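Local coordinates for lipase, class 3 (Penicillium roqueforti FM164, PDB 6L7N), which probably hydrolyses ester bonds of acylglycerols, as expected of a fungal class 3 lipase of the alpha/beta-hydrolase superfamily, at residues Asp3-Leu9 against Gly231-Val237; Gly33-Ser37 against Gly50-Phe54; Val88-Val92 against Pro202-Leu206; Ile222-Asn227 against Glu259-Phe265. All coordinates share one frame; numbering follows the deposited sequence.

Contact 1 (Asp3-Leu9 against Gly231-Val237); sequences DVSTSEL and GASDIKV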
loop_
_atom_site.group_PDB
_atom_site.type_symbol
_atom_site.label_atom_id
_atom_site.label_comp_id
_atom_site.label_asym_id
_atom_site.label_seq_id
_atom_site.Cartn_x
_atom_site.Cartn_y
_atom_site.Cartn_z
ATOM N N ASP A 3 17.032 -11.563 -6.508
ATOM C CA ASP A 3 16.193 -12.684 -6.102
ATOM C C ASP A 3 15.760 -12.569 -4.649
ATOM O O ASP A 3 16.328 -11.795 -3.874
ATOM C CB ASP A 3 16.929 -14.007 -6.309
ATOM C CG ASP A 3 17.324 -14.233 -7.749
ATOM O OD1 ASP A 3 17.433 -13.246 -8.510
ATOM O OD2 ASP A 3 17.529 -15.404 -8.119
ATOM N N VAL A 4 14.749 -13.359 -4.283
ATOM C CA VAL A 4 14.290 -13.474 -2.909
ATOM C C VAL A 4 14.104 -14.952 -2.599
ATOM O O VAL A 4 14.210 -15.812 -3.472
ATOM C CB VAL A 4 12.982 -12.696 -2.653
ATOM C CG1 VAL A 4 13.205 -11.200 -2.889
ATOM C CG2 VAL A 4 11.858 -13.232 -3.522
ATOM N N SER A 5 13.811 -15.239 -1.337
ATOM C CA SER A 5 13.570 -16.614 -0.938
ATOM C C SER A 5 12.117 -17.003 -1.204
ATOM O O SER A 5 11.225 -16.157 -1.340
ATOM C CB SER A 5 13.910 -16.810 0.534
ATOM O OG SER A 5 12.964 -16.155 1.357
ATOM N N THR A 6 11.885 -18.311 -1.290
ATOM C CA THR A 6 10.523 -18.794 -1.485
ATOM C C THR A 6 9.594 -18.297 -0.385
ATOM O O THR A 6 8.449 -17.923 -0.656
ATOM C CB THR A 6 10.521 -20.322 -1.567
ATOM O OG1 THR A 6 11.028 -20.718 -2.849
ATOM C CG2 THR A 6 9.115 -20.873 -1.393
ATOM N N SER A 7 10.079 -18.249 0.859
ATOM C CA SER A 7 9.248 -17.783 1.971
ATOM C C SER A 7 8.862 -16.317 1.805
ATOM O O SER A 7 7.696 -15.933 1.998
ATOM C CB SER A 7 9.991 -17.978 3.288
ATOM O OG SER A 7 9.363 -17.257 4.330
ATOM N N GLU A 8 9.846 -15.474 1.485
ATOM C CA GLU A 8 9.567 -14.066 1.217
ATOM C C GLU A 8 8.575 -13.917 0.071
ATOM O O GLU A 8 7.633 -13.117 0.149
ATOM C CB GLU A 8 10.870 -13.329 0.907
ATOM C CG GLU A 8 11.732 -13.097 2.133
ATOM C CD GLU A 8 13.156 -12.730 1.786
ATOM O OE1 GLU A 8 13.834 -13.531 1.109
ATOM O OE2 GLU A 8 13.596 -11.639 2.199
ATOM N N LEU A 9 8.777 -14.679 -1.006
ATOM C CA LEU A 9 7.862 -14.620 -2.142
ATOM C C LEU A 9 6.447 -15.017 -1.736
ATOM O O LEU A 9 5.472 -14.391 -2.165
ATOM C CB LEU A 9 8.372 -15.520 -3.268
ATOM C CG LEU A 9 7.471 -15.601 -4.497
ATOM C CD1 LEU A 9 7.422 -14.257 -5.216
ATOM C CD2 LEU A 9 7.920 -16.711 -5.435
ATOM N N GLY A 231 8.409 -15.481 -10.140
ATOM C CA GLY A 231 9.308 -16.439 -9.530
ATOM C C GLY A 231 10.217 -15.798 -8.487
ATOM O O GLY A 231 10.306 -14.579 -8.366
ATOM N N ALA A 232 10.898 -16.656 -7.718
ATOM C CA ALA A 232 11.892 -16.160 -6.769
ATOM C C ALA A 232 12.969 -15.345 -7.469
ATOM O O ALA A 232 13.552 -14.435 -6.870
ATOM C CB ALA A 232 12.520 -17.330 -6.004
ATOM N N SER A 233 13.231 -15.634 -8.740
ATOM C CA SER A 233 14.226 -14.898 -9.507
ATOM C C SER A 233 13.652 -13.682 -10.226
ATOM O O SER A 233 14.380 -13.031 -10.974
ATOM C CB SER A 233 14.885 -15.820 -10.527
ATOM O OG SER A 233 13.897 -16.370 -11.379
ATOM N N ASP A 234 12.380 -13.351 -10.015
ATOM C CA ASP A 234 11.758 -12.235 -10.721
ATOM C C ASP A 234 11.651 -10.966 -9.873
ATOM O O ASP A 234 10.968 -10.016 -10.275
ATOM C CB ASP A 234 10.376 -12.643 -11.225
ATOM C CG ASP A 234 10.450 -13.684 -12.324
ATOM O OD1 ASP A 234 11.290 -13.521 -13.238
ATOM O OD2 ASP A 234 9.684 -14.668 -12.257
ATOM N N ILE A 235 12.299 -10.926 -8.713
ATOM C CA ILE A 235 12.263 -9.756 -7.840
ATOM C C ILE A 235 13.698 -9.358 -7.522
ATOM O O ILE A 235 14.479 -10.175 -7.017
ATOM C CB ILE A 235 11.473 -10.022 -6.547
ATOM C CG1 ILE A 235 10.051 -10.495 -6.869
ATOM C CG2 ILE A 235 11.406 -8.753 -5.705
ATOM C CD1 ILE A 235 9.207 -10.734 -5.646
ATOM N N LYS A 236 14.047 -8.114 -7.831
ATOM C CA LYS A 236 15.326 -7.519 -7.477
ATOM C C LYS A 236 15.124 -6.548 -6.323
ATOM O O LYS A 236 14.132 -5.820 -6.280
ATOM C CB LYS A 236 15.929 -6.781 -8.679
ATOM C CG LYS A 236 15.850 -7.549 -9.986
ATOM C CD LYS A 236 17.163 -7.488 -10.746
ATOM C CE LYS A 236 16.956 -7.879 -12.206
ATOM N NZ LYS A 236 15.982 -9.011 -12.344
ATOM N N VAL A 237 16.049 -6.543 -5.370
ATOM C CA VAL A 237 15.944 -5.645 -4.227
ATOM C C VAL A 237 16.905 -4.483 -4.453
ATOM O O VAL A 237 18.106 -4.686 -4.674
ATOM C CB VAL A 237 16.212 -6.385 -2.906
ATOM C CG1 VAL A 237 15.822 -5.520 -1.716
ATOM C CG2 VAL A 237 15.412 -7.670 -2.882
#
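Val4 and Leu9 both lay a methyl on Ile235, one before the first turn of helix 6-22 and the other within it. Val4 CG1 lies 4.1 Å from Ile235 CG2, the two side chains at a slant to each other. The same methyl meets Val237 CG2 at 4.2 Å, this time nearly perpendicular. A chi1 of -62° puts CG1 opposite the carbonyl carbon of Val4, which brings it to Ile235 and Val237, with Val4 CG2 3.9 Å from Ala232 O. Leu9, its CG anti to the backbone N (chi1 177°), forks over the turn: CD1 rests 4.0 Å from Ile235 CD1, and CD2 lies 3.8 Å from Ala232 N. The Asp3 carboxylate runs alongside Ser233, with OD2 3.6 Å from Ser233 CB, a packing contact.

Two backbone bonds fix this register. Asp3 N donates to Ile235 O at 3.0 Å, and Val4 N donates to Ala232 O at 3.0 Å. Next along the chain, Ser5 and Glu8 form a capping box. Glu8 OE1 takes Ser5 N and Ser5 OG from opposite faces of its carboxylate plane, while Ser5 OG accepts from Glu8 N. The chemistry is thus mixed: main-chain bonds pin Asp3 and Val4 to the start of edge strand 235-238 and the turn leading into it, small apolar contacts accompany them, and the capping box closes the first turn of helix 6-22, with Ser5 at the N-cap.

Contact 2 (Gly33-Ser37 against Gly50-Phe54); sequences GAKIS and GATVF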
loop_
_atom_site.group_PDB
_atom_site.type_symbol
_atom_site.label_atom_id
_atom_site.label_comp_id
_atom_site.label_asym_id
_atom_site.label_seq_id
_atom_site.Cartn_x
_atom_site.Cartn_y
_atom_site.Cartn_z
ATOM N N GLY A 33 -18.195 -8.456 10.940
ATOM C CA GLY A 33 -18.176 -9.896 11.057
ATOM C C GLY A 33 -18.301 -10.643 9.745
ATOM O O GLY A 33 -18.033 -11.844 9.712
ATOM N N ALA A 34 -18.692 -9.968 8.665
ATOM C CA ALA A 34 -18.749 -10.628 7.368
ATOM C C ALA A 34 -17.359 -11.064 6.919
ATOM O O ALA A 34 -16.346 -10.463 7.284
ATOM C CB ALA A 34 -19.361 -9.699 6.322
ATOM N N LYS A 35 -17.318 -12.119 6.106
ATOM C CA LYS A 35 -16.062 -12.624 5.568
ATOM C C LYS A 35 -15.614 -11.791 4.371
ATOM O O LYS A 35 -16.429 -11.420 3.525
ATOM C CB LYS A 35 -16.224 -14.083 5.144
ATOM C CG LYS A 35 -16.800 -14.972 6.244
ATOM C CD LYS A 35 -17.595 -16.149 5.673
ATOM C CE LYS A 35 -18.092 -17.052 6.801
ATOM N NZ LYS A 35 -18.368 -18.448 6.348
ATOM N N ILE A 36 -14.309 -11.499 4.304
ATOM C CA ILE A 36 -13.745 -10.901 3.096
ATOM C C ILE A 36 -13.902 -11.870 1.931
ATOM O O ILE A 36 -13.609 -13.068 2.050
ATOM C CB ILE A 36 -12.259 -10.560 3.296
ATOM C CG1 ILE A 36 -12.058 -9.340 4.206
ATOM C CG2 ILE A 36 -11.570 -10.353 1.954
ATOM C CD1 ILE A 36 -10.610 -9.186 4.648
ATOM N N SER A 37 -14.320 -11.348 0.776
ATOM C CA SER A 37 -14.483 -12.179 -0.403
ATOM C C SER A 37 -14.168 -11.354 -1.636
ATOM O O SER A 37 -14.444 -10.155 -1.677
ATOM C CB SER A 37 -15.910 -12.749 -0.507
ATOM O OG SER A 37 -15.934 -13.774 -1.478
ATOM N N GLY A 50 -10.056 -17.312 6.235
ATOM C CA GLY A 50 -11.282 -17.034 6.969
ATOM C C GLY A 50 -11.409 -15.624 7.513
ATOM O O GLY A 50 -12.347 -15.339 8.261
ATOM N N ALA A 51 -10.500 -14.725 7.152
ATOM C CA ALA A 51 -10.488 -13.379 7.718
ATOM C C ALA A 51 -11.834 -12.672 7.557
ATOM O O ALA A 51 -12.492 -12.786 6.519
ATOM C CB ALA A 51 -9.374 -12.575 7.043
ATOM N N THR A 52 -12.237 -11.935 8.602
ATOM C CA THR A 52 -13.516 -11.235 8.672
ATOM C C THR A 52 -13.318 -9.739 8.913
ATOM O O THR A 52 -12.322 -9.311 9.505
ATOM C CB THR A 52 -14.394 -11.792 9.796
ATOM O OG1 THR A 52 -13.754 -11.569 11.056
ATOM C CG2 THR A 52 -14.594 -13.278 9.616
ATOM N N VAL A 53 -14.291 -8.946 8.475
ATOM C CA VAL A 53 -14.185 -7.494 8.587
ATOM C C VAL A 53 -14.539 -7.047 10.001
ATOM O O VAL A 53 -15.643 -7.329 10.490
ATOM C CB VAL A 53 -15.094 -6.801 7.560
ATOM C CG1 VAL A 53 -15.141 -5.301 7.842
ATOM C CG2 VAL A 53 -14.592 -7.070 6.163
ATOM N N PHE A 54 -13.615 -6.306 10.648
ATOM C CA PHE A 54 -13.948 -5.652 11.909
ATOM C C PHE A 54 -14.595 -4.302 11.722
ATOM O O PHE A 54 -15.559 -3.963 12.425
ATOM C CB PHE A 54 -12.699 -5.464 12.740
ATOM C CG PHE A 54 -12.465 -6.566 13.654
ATOM C CD1 PHE A 54 -13.007 -6.566 14.903
ATOM C CD2 PHE A 54 -11.716 -7.625 13.293
ATOM C CE1 PHE A 54 -12.787 -7.639 15.777
ATOM C CE2 PHE A 54 -11.497 -8.701 14.182
ATOM C CZ PHE A 54 -12.059 -8.701 15.402
HETATM O O HOH W 1 -12.644 -14.612 4.169
#
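The peptide groups of Ala34 and Val53 are among the flat groups that meet here, and they meet through their N-H and C=O edges: Val53 N donates to Ala34 O at 2.8 Å. Gly33 N reaches Val53 O at 2.8 Å. The third bond, Ile36 N to Ala51 O at 3.1 Å, is less regular, the donor standing 19° away from the carbonyl plane. Ala34 O has a further neighbour in Thr52 CA, a C-H...O contact of 3.2 Å.

The bonds Val53 N to Ala34 O and Ile36 N to Ala51 O flank a single antiparallel bridge, Lys35 with Thr52, a non-hydrogen-bonded pair; Gly33 N to Val53 O lies beyond it. The touching parts run 117° apart. A water adds a clasp at one end, donating to Ile36 O and to Ala51 O. Gly33 has backbone angles at which a CB would jam against the preceding carbonyl oxygen, which accounts for a glycine at this position.

Among the side chains, Ile36 and Val53 carry the apolar part. Ile36 CG1 comes within 3.9 Å of Val53 CG2, the two chains crossing at about a right angle, and Ile36 CD1 extends to Ala51 CB at 4.3 Å. Opposite the carbonyl carbon of its own residue (chi1 -73°), Ile36 CG1 faces Val53. Beyond the pair, Ile36 also packs on Tyr18 and Ala21 of helix 6-22 and on Phe68 and Ala70 of strand 66-72. The loop preceding helix 44-49 is thereby tied to strand 52-57, an outermost strand of the mixed sheet, which pairs in turn with strand 66-72.

Contact 3 (Val88-Val92 against Pro202-Leu206); sequences VRNWV and PVPKL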
loop_
_atom_site.group_PDB
_atom_site.type_symbol
_atom_site.label_atom_id
_atom_site.label_comp_id
_atom_site.label_asym_id
_atom_site.label_seq_id
_atom_site.Cartn_x
_atom_site.Cartn_y
_atom_site.Cartn_z
ATOM N N VAL A 88 -6.601 6.686 -11.618
ATOM C CA VAL A 88 -5.137 6.740 -11.525
ATOM C C VAL A 88 -4.506 7.253 -12.818
ATOM O O VAL A 88 -3.542 8.025 -12.778
ATOM C CB VAL A 88 -4.571 5.360 -11.122
ATOM C CG1 VAL A 88 -3.049 5.445 -10.856
ATOM C CG2 VAL A 88 -5.287 4.842 -9.887
ATOM N N ARG A 89 -5.014 6.839 -13.980
ATOM C CA ARG A 89 -4.463 7.360 -15.230
ATOM C C ARG A 89 -4.499 8.886 -15.255
ATOM O O ARG A 89 -3.532 9.537 -15.685
ATOM C CB ARG A 89 -5.216 6.788 -16.435
ATOM C CG ARG A 89 -4.635 7.250 -17.790
ATOM C CD ARG A 89 -5.455 6.732 -18.974
ATOM N NE ARG A 89 -5.572 5.280 -18.934
ATOM C CZ ARG A 89 -4.721 4.441 -19.517
ATOM N NH1 ARG A 89 -4.911 3.138 -19.416
ATOM N NH2 ARG A 89 -3.684 4.902 -20.206
ATOM N N ASN A 90 -5.600 9.483 -14.791
ATOM C CA ASN A 90 -5.680 10.943 -14.793
ATOM C C ASN A 90 -4.687 11.550 -13.822
ATOM O O ASN A 90 -4.183 12.653 -14.061
ATOM C CB ASN A 90 -7.095 11.404 -14.452
ATOM C CG ASN A 90 -8.060 11.111 -15.564
ATOM O OD1 ASN A 90 -7.737 10.352 -16.478
ATOM N ND2 ASN A 90 -9.250 11.691 -15.496
ATOM N N TRP A 91 -4.396 10.835 -12.734
ATOM C CA TRP A 91 -3.388 11.269 -11.777
ATOM C C TRP A 91 -2.006 11.289 -12.421
ATOM O O TRP A 91 -1.277 12.279 -12.319
ATOM C CB TRP A 91 -3.446 10.333 -10.551
ATOM C CG TRP A 91 -2.531 10.653 -9.415
ATOM C CD1 TRP A 91 -2.793 11.458 -8.343
ATOM C CD2 TRP A 91 -1.212 10.143 -9.227
ATOM N NE1 TRP A 91 -1.698 11.494 -7.498
ATOM C CE2 TRP A 91 -0.716 10.691 -8.019
ATOM C CE3 TRP A 91 -0.401 9.268 -9.958
ATOM C CZ2 TRP A 91 0.562 10.404 -7.536
ATOM C CZ3 TRP A 91 0.868 8.974 -9.475
ATOM C CH2 TRP A 91 1.334 9.538 -8.270
ATOM N N VAL A 92 -1.646 10.217 -13.131
ATOM C CA VAL A 92 -0.372 10.199 -13.857
ATOM C C VAL A 92 -0.315 11.351 -14.856
ATOM O O VAL A 92 0.680 12.082 -14.945
ATOM C CB VAL A 92 -0.179 8.844 -14.565
ATOM C CG1 VAL A 92 1.023 8.891 -15.518
ATOM C CG2 VAL A 92 -0.041 7.715 -13.542
ATOM N N PRO A 202 4.331 3.434 -14.405
ATOM C CA PRO A 202 4.592 4.874 -14.210
ATOM C C PRO A 202 4.226 5.382 -12.830
ATOM O O PRO A 202 4.776 6.399 -12.386
ATOM C CB PRO A 202 3.721 5.537 -15.284
ATOM C CG PRO A 202 2.633 4.548 -15.551
ATOM C CD PRO A 202 3.289 3.193 -15.414
ATOM N N VAL A 203 3.326 4.710 -12.127
ATOM C CA VAL A 203 2.805 5.291 -10.895
ATOM C C VAL A 203 3.889 5.396 -9.821
ATOM O O VAL A 203 3.992 6.458 -9.194
ATOM C CB VAL A 203 1.571 4.520 -10.416
ATOM C CG1 VAL A 203 1.117 5.025 -9.045
ATOM C CG2 VAL A 203 0.461 4.679 -11.455
ATOM N N PRO A 204 4.725 4.379 -9.578
ATOM C CA PRO A 204 5.818 4.560 -8.603
ATOM C C PRO A 204 6.875 5.560 -9.029
ATOM O O PRO A 204 7.810 5.808 -8.260
ATOM C CB PRO A 204 6.426 3.152 -8.488
ATOM C CG PRO A 204 5.309 2.231 -8.872
ATOM C CD PRO A 204 4.584 2.963 -9.955
ATOM N N LYS A 205 6.802 6.101 -10.240
ATOM C CA LYS A 205 7.780 7.090 -10.675
ATOM C C LYS A 205 7.397 8.506 -10.273
ATOM O O LYS A 205 8.190 9.436 -10.476
ATOM C CB LYS A 205 7.973 7.005 -12.191
ATOM C CG LYS A 205 8.425 5.629 -12.669
ATOM C CD LYS A 205 8.482 5.578 -14.180
ATOM C CE LYS A 205 8.987 4.239 -14.696
ATOM N NZ LYS A 205 9.264 4.333 -16.180
ATOM N N LEU A 206 6.222 8.686 -9.678
ATOM C CA LEU A 206 5.681 9.991 -9.352
ATOM C C LEU A 206 5.379 10.102 -7.860
ATOM O O LEU A 206 5.074 9.098 -7.202
ATOM C CB LEU A 206 4.406 10.274 -10.160
ATOM C CG LEU A 206 4.652 10.560 -11.659
ATOM C CD1 LEU A 206 3.395 10.400 -12.503
ATOM C CD2 LEU A 206 5.259 11.948 -11.881
#
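Val203, with CG1 anti to the backbone N (chi1 174°), offers its two methyls to different residues of helix 88-94. CG2 fits between two valines one turn apart, 3.6 Å from Val88 CG1 and 3.7 Å from Val92 CG2, each pair crossing at about a right angle. CG1 approaches the indole of Trp91 obliquely, 4.0 Å from CZ3. A chi1 of -177° swings that indole out from the helix until its six-membered ring reaches the 3-10 turn. Just beyond that turn, Leu206 CB lies 3.7 Å from Trp91 CH2, the side chains alongside one another but antiparallel, while Leu206 O lies in the ring plane, at its edge. Leu206 CD1 continues to Val92 CG1 at 4.1 Å, and Pro202 CB closes the row against the same methyl at 4.3 Å. An alanine in place of Trp91 removes the indole, which is likely to open a gap beside Leu206 CB and Val203 CG1.

The contact between the segments is apolar, and it lies beside the probable catalytic centre. Val88 also touches Ser147, Val203 touches His261, and Asp201 precedes Pro202; these three touched or adjacent residues have the geometry of a Ser-His-Asp triad. A short helix following strand 77-83 and close to that serine probably corresponds to the lid of class 3 lipases, and its packing here is consistent with a closed form.

Contact 4 (Ile222-Asn227 against Glu259-Phe265); sequences ITSPNN and EAHKWYF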
loop_
_atom_site.group_PDB
_atom_site.type_symbol
_atom_site.label_atom_id
_atom_site.label_comp_id
_atom_site.label_asym_id
_atom_site.label_seq_id
_atom_site.Cartn_x
_atom_site.Cartn_y
_atom_site.Cartn_z
ATOM N N ILE A 222 9.632 -6.156 -9.166
ATOM C CA ILE A 222 9.185 -7.322 -9.917
ATOM C C ILE A 222 9.475 -7.078 -11.390
ATOM O O ILE A 222 8.930 -6.150 -11.992
ATOM C CB ILE A 222 7.693 -7.582 -9.687
ATOM C CG1 ILE A 222 7.376 -7.575 -8.187
ATOM C CG2 ILE A 222 7.282 -8.918 -10.306
ATOM C CD1 ILE A 222 5.954 -7.213 -7.876
ATOM N N THR A 223 10.345 -7.902 -11.969
ATOM C CA THR A 223 10.809 -7.690 -13.332
ATOM C C THR A 223 10.075 -8.551 -14.353
ATOM O O THR A 223 10.255 -8.343 -15.558
ATOM C CB THR A 223 12.313 -7.965 -13.417
ATOM O OG1 THR A 223 12.563 -9.314 -13.011
ATOM C CG2 THR A 223 13.065 -7.036 -12.493
ATOM N N SER A 224 9.260 -9.501 -13.903
ATOM C CA SER A 224 8.512 -10.354 -14.808
ATOM C C SER A 224 7.364 -9.574 -15.457
ATOM O O SER A 224 6.882 -8.584 -14.903
ATOM C CB SER A 224 7.982 -11.578 -14.058
ATOM O OG SER A 224 7.370 -11.225 -12.824
ATOM N N PRO A 225 6.910 -10.005 -16.645
ATOM C CA PRO A 225 5.866 -9.251 -17.370
ATOM C C PRO A 225 4.469 -9.334 -16.762
ATOM O O PRO A 225 4.233 -10.062 -15.795
ATOM C CB PRO A 225 5.875 -9.885 -18.773
ATOM C CG PRO A 225 7.102 -10.734 -18.849
ATOM C CD PRO A 225 7.491 -11.095 -17.450
ATOM N N ASN A 226 3.532 -8.589 -17.354
ATOM C CA ASN A 226 2.129 -8.656 -16.969
ATOM C C ASN A 226 1.582 -10.064 -17.189
ATOM O O ASN A 226 1.991 -10.772 -18.113
ATOM C CB ASN A 226 1.299 -7.661 -17.788
ATOM C CG ASN A 226 1.865 -6.251 -17.773
ATOM O OD1 ASN A 226 2.770 -5.928 -16.998
ATOM N ND2 ASN A 226 1.326 -5.398 -18.644
ATOM N N ASN A 227 0.640 -10.463 -16.328
ATOM C CA ASN A 227 0.013 -11.793 -16.341
ATOM C C ASN A 227 1.014 -12.927 -16.110
ATOM O O ASN A 227 0.690 -14.095 -16.349
ATOM C CB ASN A 227 -0.752 -12.070 -17.645
ATOM C CG ASN A 227 -1.835 -11.049 -17.930
ATOM O OD1 ASN A 227 -1.556 -9.859 -18.067
ATOM N ND2 ASN A 227 -3.081 -11.517 -18.054
ATOM N N GLU A 259 -0.264 -0.347 -18.235
ATOM C CA GLU A 259 -0.746 -1.693 -17.914
ATOM C C GLU A 259 0.091 -2.343 -16.826
ATOM O O GLU A 259 -0.442 -3.107 -16.008
ATOM C CB GLU A 259 -0.759 -2.581 -19.158
ATOM C CG GLU A 259 -1.279 -1.898 -20.407
ATOM C CD GLU A 259 -0.165 -1.572 -21.400
ATOM O OE1 GLU A 259 -0.215 -2.122 -22.532
ATOM O OE2 GLU A 259 0.752 -0.781 -21.041
ATOM N N ALA A 260 1.389 -2.015 -16.758
ATOM C CA ALA A 260 2.237 -2.645 -15.754
ATOM C C ALA A 260 1.778 -2.332 -14.336
ATOM O O ALA A 260 2.203 -3.009 -13.395
ATOM C CB ALA A 260 3.691 -2.209 -15.950
ATOM N N HIS A 261 0.924 -1.319 -14.167
ATOM C CA HIS A 261 0.462 -0.911 -12.844
ATOM C C HIS A 261 -0.507 -1.914 -12.246
ATOM O O HIS A 261 -0.648 -1.988 -11.018
ATOM C CB HIS A 261 -0.221 0.449 -12.932
ATOM C CG HIS A 261 -0.572 1.046 -11.601
ATOM N ND1 HIS A 261 0.344 1.203 -10.581
ATOM C CD2 HIS A 261 -1.743 1.536 -11.129
ATOM C CE1 HIS A 261 -0.247 1.765 -9.541
ATOM N NE2 HIS A 261 -1.514 1.971 -9.844
ATOM N N LYS A 262 -1.199 -2.675 -13.079
ATOM C CA LYS A 262 -2.258 -3.498 -12.515
ATOM C C LYS A 262 -1.783 -4.881 -12.101
ATOM O O LYS A 262 -2.500 -5.572 -11.367
ATOM C CB LYS A 262 -3.425 -3.584 -13.508
ATOM C CG LYS A 262 -3.907 -2.177 -13.898
ATOM C CD LYS A 262 -5.404 -2.092 -13.839
ATOM C CE LYS A 262 -6.014 -1.074 -14.787
ATOM N NZ LYS A 262 -7.486 -1.326 -14.963
ATOM N N TRP A 263 -0.582 -5.276 -12.505
ATOM C CA TRP A 263 -0.107 -6.651 -12.393
ATOM C C TRP A 263 0.994 -6.730 -11.334
ATOM O O TRP A 263 2.182 -6.598 -11.627
ATOM C CB TRP A 263 0.367 -7.140 -13.763
ATOM C CG TRP A 263 -0.793 -7.302 -14.708
ATOM C CD1 TRP A 263 -1.176 -6.447 -15.715
ATOM C CD2 TRP A 263 -1.754 -8.365 -14.697
ATOM N NE1 TRP A 263 -2.300 -6.934 -16.340
ATOM C CE2 TRP A 263 -2.672 -8.110 -15.737
ATOM C CE3 TRP A 263 -1.917 -9.515 -13.916
ATOM C CZ2 TRP A 263 -3.742 -8.964 -16.014
ATOM C CZ3 TRP A 263 -2.978 -10.364 -14.196
ATOM C CH2 TRP A 263 -3.875 -10.084 -15.234
ATOM N N TYR A 264 0.580 -6.949 -10.090
ATOM C CA TYR A 264 1.486 -7.107 -8.954
ATOM C C TYR A 264 1.113 -8.438 -8.319
ATOM O O TYR A 264 0.293 -8.467 -7.398
ATOM C CB TYR A 264 1.368 -5.939 -7.969
ATOM C CG TYR A 264 2.142 -4.693 -8.409
ATOM C CD1 TYR A 264 1.741 -3.955 -9.515
ATOM C CD2 TYR A 264 3.265 -4.273 -7.712
ATOM C CE1 TYR A 264 2.436 -2.829 -9.922
ATOM C CE2 TYR A 264 3.971 -3.151 -8.107
ATOM C CZ TYR A 264 3.560 -2.438 -9.215
ATOM O OH TYR A 264 4.269 -1.318 -9.598
ATOM N N PHE A 265 1.709 -9.517 -8.840
ATOM C CA PHE A 265 1.425 -10.915 -8.509
ATOM C C PHE A 265 0.067 -11.345 -9.061
ATOM O O PHE A 265 -0.024 -12.362 -9.758
ATOM C CB PHE A 265 1.515 -11.161 -6.996
ATOM C CG PHE A 265 2.845 -10.793 -6.408
ATOM C CD1 PHE A 265 3.957 -11.576 -6.646
ATOM C CD2 PHE A 265 2.987 -9.648 -5.641
ATOM C CE1 PHE A 265 5.194 -11.243 -6.111
ATOM C CE2 PHE A 265 4.217 -9.290 -5.115
ATOM C CZ PHE A 265 5.325 -10.089 -5.343
HETATM O O HOH W 2 2.437 -2.519 -19.727
#
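Asn226 and Trp263 bring the two irregular backbones closest, their CA atoms 5.5 Å apart, and no main-chain pairing joins the segments. Both asparagines lie over the same face of the Trp263 indole. Asn226 CB sits 3.9 Å from the centroid of the five-membered ring in a CH-pi contact, and its amide is turned just 16° from the ring plane. Asn227 covers the other half: OD1 is 3.1 Å from Trp263 CE2, displaced toward the rim, with the amide inclined 39° to the indole. A chi1 of -58° folds Asn227 CG back over the ring. A serine in place of Trp263 takes away the indole, which would probably leave the Asn227 amide free to turn and Asn226 CB without its CH-pi partner.

Farther out, Asn226 ND2 approaches Glu259 CB at 3.5 Å, and a water accepts from that nitrogen and bonds weakly to Glu259 OE2. At the inner end, Ile222 CD1 stands over the face of the Phe265 ring, 4.2 Å from its centroid, and meets Tyr264 CD2 obliquely at 4.0 Å. The Tyr264 hydroxyl is hydrogen-bonded to Asp201, which also holds His261, the probable catalytic histidine. The loop carrying that histidine is thus laid across the end of strand 219-222. Phe265 goes on to pack on helix 6-22 through Leu9, Phe12 and Val16, while Asn226 and Trp263 both touch His198 of strand 193-198.

How the contacts relate
Contact 3 is buried, contact 1 lies at the surface, and contacts 2 and 4 are intermediate. Contacts 1 and 2 belong to the two outermost strands of one mixed sheet, 235-238 and 52-57, with centres about 29 Å apart; both rely on backbone hydrogen bonds with small aliphatic contacts beside them. Contacts 3 and 4 depend instead on side chains, aliphatic with one indole in the first, aromatic and amide in the second. They meet around the probable triad, where Val203 CB lies 3.4 Å from His261 CE1. Contact 4 also touches contact 1, Asp234 O lying 2.8 Å from Thr223 N, a probable hydrogen bond joining the turn before the edge strand to the probable active-site region.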